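Local atomic coordinates of translation initiation factor eIF2B subunit epsilon (Schizosaccharomyces pombe, PDB entry 5B04), a protein that forms part of the eIF2B complex, which catalyses the exchange of GDP for GTP on the gamma subunit of translation initiation factor eIF2. Residues Ala20-Asp25 / Gln64-Phe69; Ser175-Asp180 / Val187-Asn192; Glu316-Leu321 / Gly334-Val339. One frame throughout, in Å; residues are numbered along the deposited sequence.

Interaction 1: Ala20-Asp25 / Gln64-Phe69; sequences AIVLSD and QEVYVF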
ATOM      1  N   ALA I  20      60.550  -7.781   0.309  1.00 69.96           N
ATOM      2  CA  ALA I  20      60.403  -6.860   1.422  1.00 66.38           C
ATOM      3  C   ALA I  20      61.491  -7.092   2.453  1.00 69.83           C
ATOM      4  O   ALA I  20      61.901  -8.226   2.696  1.00 70.91           O
ATOM      5  CB  ALA I  20      59.029  -7.003   2.053  1.00 71.13           C
ATOM      6  N   ILE I  21      61.958  -6.002   3.049  1.00 68.96           N
ATOM      7  CA  ILE I  21      63.001  -6.072   4.058  1.00 60.63           C
ATOM      8  C   ILE I  21      62.467  -5.625   5.411  1.00 66.00           C
ATOM      9  O   ILE I  21      62.219  -4.440   5.631  1.00 64.68           O
ATOM     10  CB  ILE I  21      64.212  -5.209   3.674  1.00 65.02           C
ATOM     11  CG1 ILE I  21      64.769  -5.659   2.322  1.00 77.68           C
ATOM     12  CG2 ILE I  21      65.282  -5.283   4.751  1.00 74.86           C
ATOM     13  CD1 ILE I  21      65.141  -7.126   2.275  1.00 84.49           C
ATOM     14  N   VAL I  22      62.288  -6.583   6.312  1.00 77.87           N
ATOM     15  CA  VAL I  22      61.782  -6.289   7.645  1.00 68.91           C
ATOM     16  C   VAL I  22      62.916  -6.205   8.656  1.00 73.87           C
ATOM     17  O   VAL I  22      63.590  -7.197   8.932  1.00 68.01           O
ATOM     18  CB  VAL I  22      60.775  -7.353   8.117  1.00 53.77           C
ATOM     19  CG1 VAL I  22      60.219  -6.981   9.483  1.00 71.23           C
ATOM     20  CG2 VAL I  22      59.654  -7.506   7.104  1.00 65.08           C
ATOM     21  N   LEU I  23      63.130  -5.014   9.200  1.00 74.20           N
ATOM     22  CA  LEU I  23      64.121  -4.841  10.252  1.00 64.98           C
ATOM     23  C   LEU I  23      63.506  -5.076  11.620  1.00 74.37           C
ATOM     24  O   LEU I  23      63.178  -4.129  12.335  1.00 69.88           O
ATOM     25  CB  LEU I  23      64.745  -3.448  10.198  1.00 64.93           C
ATOM     26  CG  LEU I  23      66.057  -3.330   9.423  1.00 72.41           C
ATOM     27  CD1 LEU I  23      65.807  -3.320   7.923  1.00 72.59           C
ATOM     28  CD2 LEU I  23      66.814  -2.091   9.863  1.00 67.83           C
ATOM     29  N   SER I  24      63.347  -6.344  11.980  1.00 76.22           N
ATOM     30  CA  SER I  24      62.931  -6.699  13.327  1.00 60.80           C
ATOM     31  C   SER I  24      64.028  -6.299  14.303  1.00 77.24           C
ATOM     32  O   SER I  24      65.113  -5.889  13.885  1.00 91.24           O
ATOM     33  CB  SER I  24      62.636  -8.197  13.431  1.00 71.83           C
ATOM     34  OG  SER I  24      62.203  -8.542  14.735  1.00 94.30           O
ATOM     35  N   ASP I  25      63.696  -6.279  15.570  1.00 80.87           N
ATOM     36  CA  ASP I  25      64.696  -5.998  16.559  1.00 92.17           C
ATOM     37  C   ASP I  25      65.013  -4.541  16.577  1.00 77.23           C
ATOM     38  O   ASP I  25      65.901  -4.126  17.288  1.00 90.10           O
ATOM     39  CB  ASP I  25      65.970  -6.743  16.222  1.00 78.56           C
ATOM     40  CG  ASP I  25      66.966  -6.705  17.336  1.00 90.92           C
ATOM     41  OD1 ASP I  25      66.904  -7.581  18.205  1.00 90.47           O
ATOM     42  OD2 ASP I  25      67.820  -5.808  17.348  1.00 93.35           O
ATOM     43  N   GLN I  64      56.771 -11.199  -2.640  1.00 79.28           N
ATOM     44  CA  GLN I  64      57.122 -12.570  -2.991  1.00 74.91           C
ATOM     45  C   GLN I  64      58.272 -13.105  -2.142  1.00 78.70           C
ATOM     46  O   GLN I  64      58.503 -14.312  -2.084  1.00 71.46           O
ATOM     47  CB  GLN I  64      57.501 -12.658  -4.472  1.00 85.33           C
ATOM     48  CG  GLN I  64      56.448 -12.127  -5.432  1.00 85.55           C
ATOM     49  CD  GLN I  64      55.395 -13.160  -5.781  1.00 88.94           C
ATOM     50  OE1 GLN I  64      54.873 -13.853  -4.907  1.00 87.15           O
ATOM     51  NE2 GLN I  64      55.080 -13.271  -7.066  1.00 85.62           N
ATOM     52  N   GLU I  65      58.984 -12.201  -1.474  1.00 72.48           N
ATOM     53  CA  GLU I  65      60.238 -12.554  -0.821  1.00 56.85           C
ATOM     54  C   GLU I  65      60.525 -11.643   0.373  1.00 69.34           C
ATOM     55  O   GLU I  65      60.581 -10.426   0.232  1.00 67.53           O
ATOM     56  CB  GLU I  65      61.375 -12.483  -1.844  1.00 76.18           C
ATOM     57  CG  GLU I  65      62.723 -12.988  -1.374  1.00 87.72           C
ATOM     58  CD  GLU I  65      63.718 -13.077  -2.517  1.00 95.96           C
ATOM     59  OE1 GLU I  65      64.876 -12.645  -2.345  1.00109.14           O
ATOM     60  OE2 GLU I  65      63.336 -13.578  -3.596  1.00 76.62           O
ATOM     61  N   VAL I  66      60.704 -12.227   1.551  1.00 74.77           N
ATOM     62  CA  VAL I  66      60.906 -11.427   2.755  1.00 68.81           C
ATOM     63  C   VAL I  66      62.201 -11.777   3.483  1.00 77.40           C
ATOM     64  O   VAL I  66      62.493 -12.949   3.724  1.00 73.80           O
ATOM     65  CB  VAL I  66      59.721 -11.583   3.733  1.00 66.35           C
ATOM     66  CG1 VAL I  66      60.022 -10.905   5.063  1.00 72.82           C
ATOM     67  CG2 VAL I  66      58.452 -11.015   3.121  1.00 68.38           C
ATOM     68  N   TYR I  67      62.977 -10.752   3.823  1.00 73.04           N
ATOM     69  CA  TYR I  67      64.171 -10.930   4.639  1.00 75.14           C
ATOM     70  C   TYR I  67      64.024 -10.199   5.967  1.00 67.23           C
ATOM     71  O   TYR I  67      63.871  -8.979   6.003  1.00 62.63           O
ATOM     72  CB  TYR I  67      65.415 -10.439   3.900  1.00 80.34           C
ATOM     73  CG  TYR I  67      65.739 -11.251   2.672  1.00 84.05           C
ATOM     74  CD1 TYR I  67      66.253 -12.536   2.781  1.00 75.02           C
ATOM     75  CD2 TYR I  67      65.531 -10.733   1.401  1.00 81.58           C
ATOM     76  CE1 TYR I  67      66.549 -13.284   1.661  1.00 78.08           C
ATOM     77  CE2 TYR I  67      65.826 -11.472   0.276  1.00 90.38           C
ATOM     78  CZ  TYR I  67      66.334 -12.748   0.410  1.00 93.53           C
ATOM     79  OH  TYR I  67      66.629 -13.489  -0.711  1.00101.47           O
ATOM     80  N   VAL I  68      64.071 -10.957   7.057  1.00 64.16           N
ATOM     81  CA  VAL I  68      63.890 -10.388   8.384  1.00 64.68           C
ATOM     82  C   VAL I  68      65.219 -10.233   9.115  1.00 69.18           C
ATOM     83  O   VAL I  68      65.740 -11.193   9.683  1.00 69.69           O
ATOM     84  CB  VAL I  68      62.943 -11.250   9.240  1.00 65.25           C
ATOM     85  CG1 VAL I  68      62.604 -10.532  10.536  1.00 61.48           C
ATOM     86  CG2 VAL I  68      61.678 -11.576   8.463  1.00 59.27           C
ATOM     87  N   PHE I  69      65.766  -9.021   9.090  1.00 64.07           N
ATOM     88  CA  PHE I  69      66.965  -8.712   9.859  1.00 63.82           C
ATOM     89  C   PHE I  69      66.647  -8.743  11.348  1.00 70.24           C
ATOM     90  O   PHE I  69      65.823  -7.966  11.831  1.00 79.10           O
ATOM     91  CB  PHE I  69      67.530  -7.345   9.466  1.00 69.93           C
ATOM     92  CG  PHE I  69      68.346  -7.363   8.205  1.00 71.55           C
ATOM     93  CD1 PHE I  69      69.674  -7.755   8.231  1.00 66.68           C
ATOM     94  CD2 PHE I  69      67.790  -6.978   6.998  1.00 74.32           C
ATOM     95  CE1 PHE I  69      70.431  -7.766   7.076  1.00 65.50           C
ATOM     96  CE2 PHE I  69      68.543  -6.990   5.838  1.00 72.60           C
ATOM     97  CZ  PHE I  69      69.865  -7.385   5.878  1.00 70.72           C
TER

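Interaction 2: Ser175-Asp180 / Val187-Asn192; sequences SVFVID and VHYQAN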
ATOM      1  N   SER I 175      55.857  14.993  11.296  1.00 79.77           N
ATOM      2  CA  SER I 175      56.830  15.594  10.394  1.00 74.48           C
ATOM      3  C   SER I 175      56.156  16.538   9.405  1.00 85.52           C
ATOM      4  O   SER I 175      54.982  16.369   9.074  1.00 90.88           O
ATOM      5  CB  SER I 175      57.598  14.508   9.636  1.00 81.72           C
ATOM      6  OG  SER I 175      58.166  13.562  10.526  1.00 93.05           O
ATOM      7  N   VAL I 176      56.904  17.532   8.936  1.00 77.03           N
ATOM      8  CA  VAL I 176      56.393  18.456   7.930  1.00 68.72           C
ATOM      9  C   VAL I 176      56.842  18.042   6.535  1.00 69.62           C
ATOM     10  O   VAL I 176      58.038  17.941   6.260  1.00 78.92           O
ATOM     11  CB  VAL I 176      56.850  19.903   8.193  1.00 73.89           C
ATOM     12  CG1 VAL I 176      56.413  20.811   7.053  1.00 59.49           C
ATOM     13  CG2 VAL I 176      56.294  20.404   9.514  1.00 64.73           C
ATOM     14  N   PHE I 177      55.873  17.800   5.660  1.00 73.60           N
ATOM     15  CA  PHE I 177      56.156  17.470   4.270  1.00 67.03           C
ATOM     16  C   PHE I 177      55.784  18.633   3.358  1.00 67.58           C
ATOM     17  O   PHE I 177      54.761  19.286   3.562  1.00 80.25           O
ATOM     18  CB  PHE I 177      55.396  16.211   3.842  1.00 62.24           C
ATOM     19  CG  PHE I 177      55.930  14.939   4.440  1.00 65.51           C
ATOM     20  CD1 PHE I 177      55.647  14.599   5.753  1.00 79.15           C
ATOM     21  CD2 PHE I 177      56.699  14.073   3.681  1.00 72.14           C
ATOM     22  CE1 PHE I 177      56.133  13.425   6.300  1.00 74.73           C
ATOM     23  CE2 PHE I 177      57.187  12.898   4.222  1.00 74.85           C
ATOM     24  CZ  PHE I 177      56.903  12.574   5.534  1.00 77.84           C
ATOM     25  N   VAL I 178      56.620  18.893   2.361  1.00 59.19           N
ATOM     26  CA  VAL I 178      56.287  19.860   1.322  1.00 65.45           C
ATOM     27  C   VAL I 178      56.290  19.146  -0.022  1.00 69.23           C
ATOM     28  O   VAL I 178      57.342  18.761  -0.531  1.00 78.97           O
ATOM     29  CB  VAL I 178      57.265  21.043   1.293  1.00 67.98           C
ATOM     30  CG1 VAL I 178      56.914  21.990   0.155  1.00 65.86           C
ATOM     31  CG2 VAL I 178      57.250  21.776   2.625  1.00 63.50           C
ATOM     32  N   ILE I 179      55.102  18.964  -0.587  1.00 67.57           N
ATOM     33  CA  ILE I 179      54.934  18.092  -1.740  1.00 64.58           C
ATOM     34  C   ILE I 179      54.405  18.830  -2.967  1.00 70.86           C
ATOM     35  O   ILE I 179      53.549  19.706  -2.856  1.00 84.07           O
ATOM     36  CB  ILE I 179      53.975  16.931  -1.407  1.00 54.80           C
ATOM     37  CG1 ILE I 179      54.128  16.513   0.058  1.00 44.97           C
ATOM     38  CG2 ILE I 179      54.218  15.755  -2.330  1.00 65.93           C
ATOM     39  CD1 ILE I 179      53.247  15.352   0.459  1.00 53.29           C
ATOM     40  N   ASP I 180      54.926  18.470  -4.138  1.00 74.62           N
ATOM     41  CA  ASP I 180      54.411  18.985  -5.401  1.00 79.25           C
ATOM     42  C   ASP I 180      53.014  18.413  -5.623  1.00 80.55           C
ATOM     43  O   ASP I 180      52.852  17.204  -5.772  1.00 78.40           O
ATOM     44  CB  ASP I 180      55.347  18.620  -6.557  1.00 75.82           C
ATOM     45  CG  ASP I 180      55.080  19.432  -7.813  1.00 85.88           C
ATOM     46  OD1 ASP I 180      53.901  19.706  -8.121  1.00 92.41           O
ATOM     47  OD2 ASP I 180      56.058  19.797  -8.498  1.00 87.78           O
ATOM     48  N   VAL I 187      59.656  17.660  -1.735  1.00 72.60           N
ATOM     49  CA  VAL I 187      60.735  18.607  -1.983  1.00 67.04           C
ATOM     50  C   VAL I 187      61.348  19.066  -0.666  1.00 72.26           C
ATOM     51  O   VAL I 187      62.446  19.621  -0.638  1.00 86.21           O
ATOM     52  CB  VAL I 187      60.245  19.828  -2.781  1.00 75.60           C
ATOM     53  CG1 VAL I 187      61.412  20.491  -3.492  1.00 93.04           C
ATOM     54  CG2 VAL I 187      59.194  19.407  -3.792  1.00 79.41           C
ATOM     55  N   HIS I 188      60.637  18.821   0.429  1.00 75.38           N
ATOM     56  CA  HIS I 188      61.143  19.170   1.748  1.00 67.43           C
ATOM     57  C   HIS I 188      60.672  18.190   2.812  1.00 79.79           C
ATOM     58  O   HIS I 188      59.516  17.766   2.821  1.00 79.91           O
ATOM     59  CB  HIS I 188      60.719  20.591   2.129  1.00 73.82           C
ATOM     60  CG  HIS I 188      61.409  21.122   3.348  1.00 88.35           C
ATOM     61  ND1 HIS I 188      61.178  20.624   4.612  1.00 90.29           N
ATOM     62  CD2 HIS I 188      62.324  22.108   3.492  1.00 95.55           C
ATOM     63  CE1 HIS I 188      61.925  21.281   5.482  1.00 84.66           C
ATOM     64  NE2 HIS I 188      62.627  22.188   4.829  1.00 93.81           N
ATOM     65  N   TYR I 189      61.585  17.835   3.708  1.00 73.60           N
ATOM     66  CA  TYR I 189      61.250  17.046   4.883  1.00 62.34           C
ATOM     67  C   TYR I 189      61.986  17.579   6.103  1.00 69.64           C
ATOM     68  O   TYR I 189      63.202  17.759   6.075  1.00 86.09           O
ATOM     69  CB  TYR I 189      61.593  15.569   4.675  1.00 69.89           C
ATOM     70  CG  TYR I 189      61.534  14.755   5.951  1.00 69.84           C
ATOM     71  CD1 TYR I 189      60.327  14.260   6.427  1.00 77.55           C
ATOM     72  CD2 TYR I 189      62.686  14.485   6.681  1.00 89.43           C
ATOM     73  CE1 TYR I 189      60.269  13.521   7.593  1.00 81.26           C
ATOM     74  CE2 TYR I 189      62.636  13.748   7.850  1.00 88.21           C
ATOM     75  CZ  TYR I 189      61.425  13.268   8.301  1.00 81.06           C
ATOM     76  OH  TYR I 189      61.370  12.533   9.462  1.00 93.31           O
ATOM     77  N   GLN I 190      61.240  17.835   7.171  1.00 79.43           N
ATOM     78  CA  GLN I 190      61.844  18.132   8.462  1.00 81.13           C
ATOM     79  C   GLN I 190      60.950  17.602   9.579  1.00 85.07           C
ATOM     80  O   GLN I 190      59.765  17.932   9.660  1.00 91.99           O
ATOM     81  CB  GLN I 190      62.101  19.636   8.627  1.00 76.48           C
ATOM     82  CG  GLN I 190      60.870  20.526   8.563  1.00 87.26           C
ATOM     83  CD  GLN I 190      61.114  21.889   9.176  1.00 88.37           C
ATOM     84  OE1 GLN I 190      61.679  22.778   8.540  1.00 86.58           O
ATOM     85  NE2 GLN I 190      60.691  22.060  10.423  1.00 86.28           N
ATOM     86  N   ALA I 191      61.521  16.753  10.423  1.00 79.07           N
ATOM     87  CA  ALA I 191      60.773  16.167  11.524  1.00 87.95           C
ATOM     88  C   ALA I 191      60.474  17.217  12.583  1.00 81.33           C
ATOM     89  O   ALA I 191      61.322  18.052  12.900  1.00 91.81           O
ATOM     90  CB  ALA I 191      61.541  15.002  12.129  1.00 93.27           C
ATOM     91  N   ASN I 192      59.262  17.179  13.123  1.00 89.72           N
ATOM     92  CA  ASN I 192      58.873  18.105  14.175  1.00 95.83           C
ATOM     93  C   ASN I 192      59.596  17.808  15.481  1.00 92.76           C
ATOM     94  O   ASN I 192      59.526  16.697  16.003  1.00 91.49           O
ATOM     95  CB  ASN I 192      57.360  18.062  14.400  1.00 96.48           C
ATOM     96  CG  ASN I 192      56.579  18.552  13.201  1.00 87.16           C
ATOM     97  OD1 ASN I 192      57.053  19.394  12.439  1.00 98.02           O
ATOM     98  ND2 ASN I 192      55.370  18.029  13.026  1.00 82.59           N
TER

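Interaction 3: Glu316-Leu321 / Gly334-Val339; sequences EEDVVL and GAYTKV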
ATOM      1  N   GLU I 316      36.742 -15.225  23.040  1.00 59.83           N
ATOM      2  CA  GLU I 316      36.950 -16.545  22.462  1.00 65.00           C
ATOM      3  C   GLU I 316      36.010 -17.539  23.127  1.00 59.83           C
ATOM      4  O   GLU I 316      35.387 -17.228  24.141  1.00 75.38           O
ATOM      5  CB  GLU I 316      38.402 -16.997  22.624  1.00 65.65           C
ATOM      6  CG  GLU I 316      39.302 -16.654  21.450  1.00 64.26           C
ATOM      7  CD  GLU I 316      40.654 -17.332  21.541  1.00 67.30           C
ATOM      8  OE1 GLU I 316      41.405 -17.041  22.496  1.00 68.76           O
ATOM      9  OE2 GLU I 316      40.964 -18.165  20.663  1.00 68.44           O
ATOM     10  N   GLU I 317      35.902 -18.732  22.554  1.00 58.35           N
ATOM     11  CA  GLU I 317      35.095 -19.780  23.161  1.00 65.44           C
ATOM     12  C   GLU I 317      35.764 -20.275  24.440  1.00 71.30           C
ATOM     13  O   GLU I 317      36.943 -20.004  24.675  1.00 74.47           O
ATOM     14  CB  GLU I 317      34.878 -20.934  22.179  1.00 63.78           C
ATOM     15  CG  GLU I 317      34.046 -20.556  20.961  1.00 85.69           C
ATOM     16  CD  GLU I 317      33.925 -21.688  19.959  1.00102.73           C
ATOM     17  OE1 GLU I 317      34.386 -22.809  20.264  1.00 91.73           O
ATOM     18  OE2 GLU I 317      33.369 -21.457  18.864  1.00 97.01           O
ATOM     19  N   ASP I 318      34.997 -20.985  25.263  1.00 75.61           N
ATOM     20  CA  ASP I 318      35.484 -21.541  26.527  1.00 69.29           C
ATOM     21  C   ASP I 318      35.980 -20.474  27.503  1.00 68.75           C
ATOM     22  O   ASP I 318      36.890 -20.725  28.291  1.00 72.97           O
ATOM     23  CB  ASP I 318      36.598 -22.562  26.272  1.00 65.27           C
ATOM     24  CG  ASP I 318      36.118 -23.761  25.480  1.00 72.44           C
ATOM     25  OD1 ASP I 318      35.460 -24.640  26.074  1.00 86.36           O
ATOM     26  OD2 ASP I 318      36.402 -23.825  24.266  1.00 78.69           O
ATOM     27  N   VAL I 319      35.382 -19.289  27.451  1.00 71.41           N
ATOM     28  CA  VAL I 319      35.660 -18.257  28.445  1.00 62.30           C
ATOM     29  C   VAL I 319      34.648 -18.360  29.579  1.00 58.94           C
ATOM     30  O   VAL I 319      33.440 -18.359  29.344  1.00 83.44           O
ATOM     31  CB  VAL I 319      35.617 -16.840  27.841  1.00 58.06           C
ATOM     32  CG1 VAL I 319      35.585 -15.791  28.944  1.00 48.80           C
ATOM     33  CG2 VAL I 319      36.809 -16.618  26.928  1.00 53.84           C
ATOM     34  N   VAL I 320      35.143 -18.457  30.808  1.00 70.13           N
ATOM     35  CA  VAL I 320      34.273 -18.617  31.966  1.00 81.60           C
ATOM     36  C   VAL I 320      33.987 -17.283  32.646  1.00 71.04           C
ATOM     37  O   VAL I 320      34.823 -16.753  33.379  1.00 70.01           O
ATOM     38  CB  VAL I 320      34.882 -19.585  32.997  1.00 71.57           C
ATOM     39  CG1 VAL I 320      33.927 -19.786  34.163  1.00 71.25           C
ATOM     40  CG2 VAL I 320      35.214 -20.916  32.340  1.00 67.24           C
ATOM     41  N   LEU I 321      32.799 -16.742  32.394  1.00 71.29           N
ATOM     42  CA  LEU I 321      32.368 -15.513  33.045  1.00 74.30           C
ATOM     43  C   LEU I 321      31.359 -15.816  34.140  1.00 80.79           C
ATOM     44  O   LEU I 321      30.237 -16.240  33.862  1.00 91.61           O
ATOM     45  CB  LEU I 321      31.761 -14.540  32.033  1.00 69.92           C
ATOM     46  CG  LEU I 321      32.694 -13.968  30.966  1.00 69.28           C
ATOM     47  CD1 LEU I 321      32.000 -12.851  30.203  1.00 65.54           C
ATOM     48  CD2 LEU I 321      33.986 -13.472  31.592  1.00 70.98           C
ATOM     49  N   GLY I 334      40.877 -13.762  25.975  1.00 54.13           N
ATOM     50  CA  GLY I 334      41.333 -14.994  25.357  1.00 49.15           C
ATOM     51  C   GLY I 334      40.625 -16.207  25.927  1.00 56.24           C
ATOM     52  O   GLY I 334      39.995 -16.127  26.980  1.00 60.54           O
ATOM     53  N   ALA I 335      40.732 -17.335  25.231  1.00 48.15           N
ATOM     54  CA  ALA I 335      40.044 -18.556  25.635  1.00 58.76           C
ATOM     55  C   ALA I 335      40.557 -19.088  26.971  1.00 57.42           C
ATOM     56  O   ALA I 335      41.661 -18.754  27.401  1.00 63.42           O
ATOM     57  CB  ALA I 335      40.184 -19.620  24.557  1.00 50.21           C
ATOM     58  N   TYR I 336      39.730 -19.906  27.620  1.00 61.25           N
ATOM     59  CA  TYR I 336      40.072 -20.573  28.876  1.00 70.84           C
ATOM     60  C   TYR I 336      40.365 -19.593  30.013  1.00 71.37           C
ATOM     61  O   TYR I 336      41.022 -19.946  30.992  1.00 72.94           O
ATOM     62  CB  TYR I 336      41.267 -21.509  28.672  1.00 65.33           C
ATOM     63  CG  TYR I 336      41.101 -22.445  27.498  1.00 64.76           C
ATOM     64  CD1 TYR I 336      40.209 -23.508  27.554  1.00 63.78           C
ATOM     65  CD2 TYR I 336      41.831 -22.264  26.331  1.00 67.61           C
ATOM     66  CE1 TYR I 336      40.050 -24.366  26.482  1.00 72.86           C
ATOM     67  CE2 TYR I 336      41.680 -23.116  25.253  1.00 70.70           C
ATOM     68  CZ  TYR I 336      40.788 -24.165  25.335  1.00 77.61           C
ATOM     69  OH  TYR I 336      40.633 -25.018  24.266  1.00 78.06           O
ATOM     70  N   THR I 337      39.866 -18.369  29.881  1.00 65.46           N
ATOM     71  CA  THR I 337      40.044 -17.357  30.914  1.00 64.20           C
ATOM     72  C   THR I 337      38.851 -17.340  31.864  1.00 67.37           C
ATOM     73  O   THR I 337      37.701 -17.403  31.431  1.00 69.31           O
ATOM     74  CB  THR I 337      40.235 -15.953  30.307  1.00 63.84           C
ATOM     75  OG1 THR I 337      41.383 -15.952  29.449  1.00 68.93           O
ATOM     76  CG2 THR I 337      40.427 -14.912  31.400  1.00 56.68           C
ATOM     77  N   LYS I 338      39.132 -17.262  33.160  1.00 70.20           N
ATOM     78  CA  LYS I 338      38.086 -17.207  34.172  1.00 54.15           C
ATOM     79  C   LYS I 338      38.078 -15.846  34.854  1.00 68.86           C
ATOM     80  O   LYS I 338      39.133 -15.306  35.187  1.00 68.89           O
ATOM     81  CB  LYS I 338      38.285 -18.314  35.207  1.00 62.30           C
ATOM     82  CG  LYS I 338      38.430 -19.699  34.605  1.00 86.48           C
ATOM     83  CD  LYS I 338      38.866 -20.715  35.646  1.00 98.82           C
ATOM     84  CE  LYS I 338      39.655 -21.847  35.008  1.00101.74           C
ATOM     85  NZ  LYS I 338      39.468 -21.892  33.531  1.00102.37           N
ATOM     86  N   VAL I 339      36.889 -15.286  35.051  1.00 67.78           N
ATOM     87  CA  VAL I 339      36.760 -14.028  35.776  1.00 67.42           C
ATOM     88  C   VAL I 339      35.820 -14.211  36.964  1.00 68.29           C
ATOM     89  O   VAL I 339      34.747 -14.800  36.832  1.00 70.01           O
ATOM     90  CB  VAL I 339      36.247 -12.892  34.873  1.00 64.10           C
ATOM     91  CG1 VAL I 339      36.397 -11.555  35.579  1.00 57.37           C
ATOM     92  CG2 VAL I 339      37.007 -12.880  33.556  1.00 66.70           C
TER

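Interaction 1: Ala20-Asp25 / Gln64-Phe69
Strands 20-23 and 65-69 are parallel neighbours in the sheet of the nucleotidyltransferase-like domain, and A20, I21 and V22 lie directly beside V66, Y67 and V68. The link between them passes through helix 50-61, making a beta-alpha-beta crossover of the Rossmann-like kind found in GT-A folds. Backbone bonds join the strands: A20 N gives its hydrogen to E65 O, Y67 N reaches A20 O at 3.0 Å, and V22 N binds Y67 O at 2.9 Å. F69 N to V22 O is weak, bent to 128°.

On one face I21 is the bridging residue. Its CG2, anti to the backbone N, meets the edge of the F69 ring near the ring plane, 3.8 Å from CD2, while I21 CD1 rests 3.7 Å from Y67 CB and close to Y67 CD2. A branched isoleucine suits the place because two methyl groups serve two rings. The Y67 hydroxyl is bonded to E65 OE1, which gives the polar end of a largely buried ring a partner.

The face of A20, V22, V66 and V68 is compact and aliphatic: V22 CG2 lies 4.0 Å from V66 CG1; just past the strand, S24 CB is 3.7 Å from V68 CG1. Such short side chains suit a face on which helix 50-61 lies, L58 touching A20, V22 and V66. Helix 108-115 packs on I21 and F69 from the aromatic face, and strands 123-127 and 94-99 continue the sheet beyond the pair.

Interaction 2: Ser175-Asp180 / Val187-Asn192
F177 and Y189 face each other across a non-hydrogen-bonded pair of an antiparallel hairpin, and their rings form an edge-to-face stack. The edge of Y189 is turned to the face of F177, with planes at 64° and centroids 5.5 Å apart. Y189 CD1 sits over that face toward the rim, 3.9 Å from F177 CZ. With CG anti to the backbone N (chi1 168°), the Y189 ring also meets S175, whose CB is 3.5 Å from Y189 CE1; a small serine leaves room for the ring.

The opposite face bears V176, V178, H188 and Q190. V178 CB packs against H188 CB at 3.6 Å, and Q190 CG touches V176 CB. Farther along, N192 crosses V176 at about a right angle; its amide nitrogen is held by S174 and N216.

The backbone sets this register. V176 N binds Q190 O at 3.0 Å and V178 N binds H188 O at 3.1 Å, the first with a weak return bond from Q190 N to V176 O. V187 and H188 both face V178 in a classic beta bulge: V178 O takes a nearly straight bond from V187 N at 2.8 Å and a weak one from H188 N. Helix 243-252 covers Y189 through R244, V248 and L252, while strand 212-226 flanks strand 175-179.

An alanine in place of Y189 would probably leave the F177 face without its aromatic partner and open a gap beneath helix 243-252. The chemistry is thus divided: an aromatic pair beside a small serine occupies one face; on the other, V176 and Q190, with N192 beyond the strand, meet M222 of the gamma subunit, Q190 NE2 bonding Y198 O and H188 NE2, weakly, S200 O.

Interaction 3: Glu316-Leu321 / Gly334-Val339
E316 OE1 accepts the backbone N-H of A335 at 2.8 Å, the nitrogen approaching from above the carboxylate plane. The same oxygen forms a salt bridge with R352, and OE2 is bonded to the backbone of T305, so both carboxylate oxygens of this buried glutamate have partners; the arginine would probably favour the charged form of the glutamate. Backbone bonds follow along the chain: V320 N to T337 O at 2.8 Å, and V339 N to V320 O at 3.0 Å, the latter with the nitrogen nearly in line with the C=O bond. Y336 N to D318 O is weak. The T337 hydroxyl turns back to G334 O within its own segment, 2.8 Å away.

This repetition of a turn and a short strand belongs to the left-handed beta-helix of the LbH domain, in which strands 320-321 and 338-339 belong to successive coils and stack in parallel. D318 and Y336 both adopt positive phi, near 61°, at equivalent turns.

At those turns, D318 CB lies 3.9 Å from Y336 CE1, the carboxylate and ring planes only 12° apart. A335, whose side chain is a single methyl, sets CB beside E317 O. V319 directs CG2 toward G334 O and CG1 toward T337 O. Beyond them, aliphatic groups stack: L321 CD2 meets V339 CG2 at 3.7 Å, and on the other face K338 CG sits beside V320 CB, the two side chains pointing the same way.

How the interactions relate
Interactions 1 and 2 reach the same mixed sheet of the nucleotidyltransferase-like domain, although their centres lie about 27 Å apart and their nearest atoms about 16 Å; strands 123-127 and 212-226 carry the sheet from one to the other. Interaction 3 belongs to the separate left-handed beta-helix. Its centre is about 35 Å from that of interaction 1 and about 48 Å from that of interaction 2; interactions 2 and 3 stand on opposite sides of the chain's centre. Along the sequence the three follow in series. Interaction 1 is a buried core contact untouched by other subunits, whereas 175-180/187-192 borders the gamma subunit.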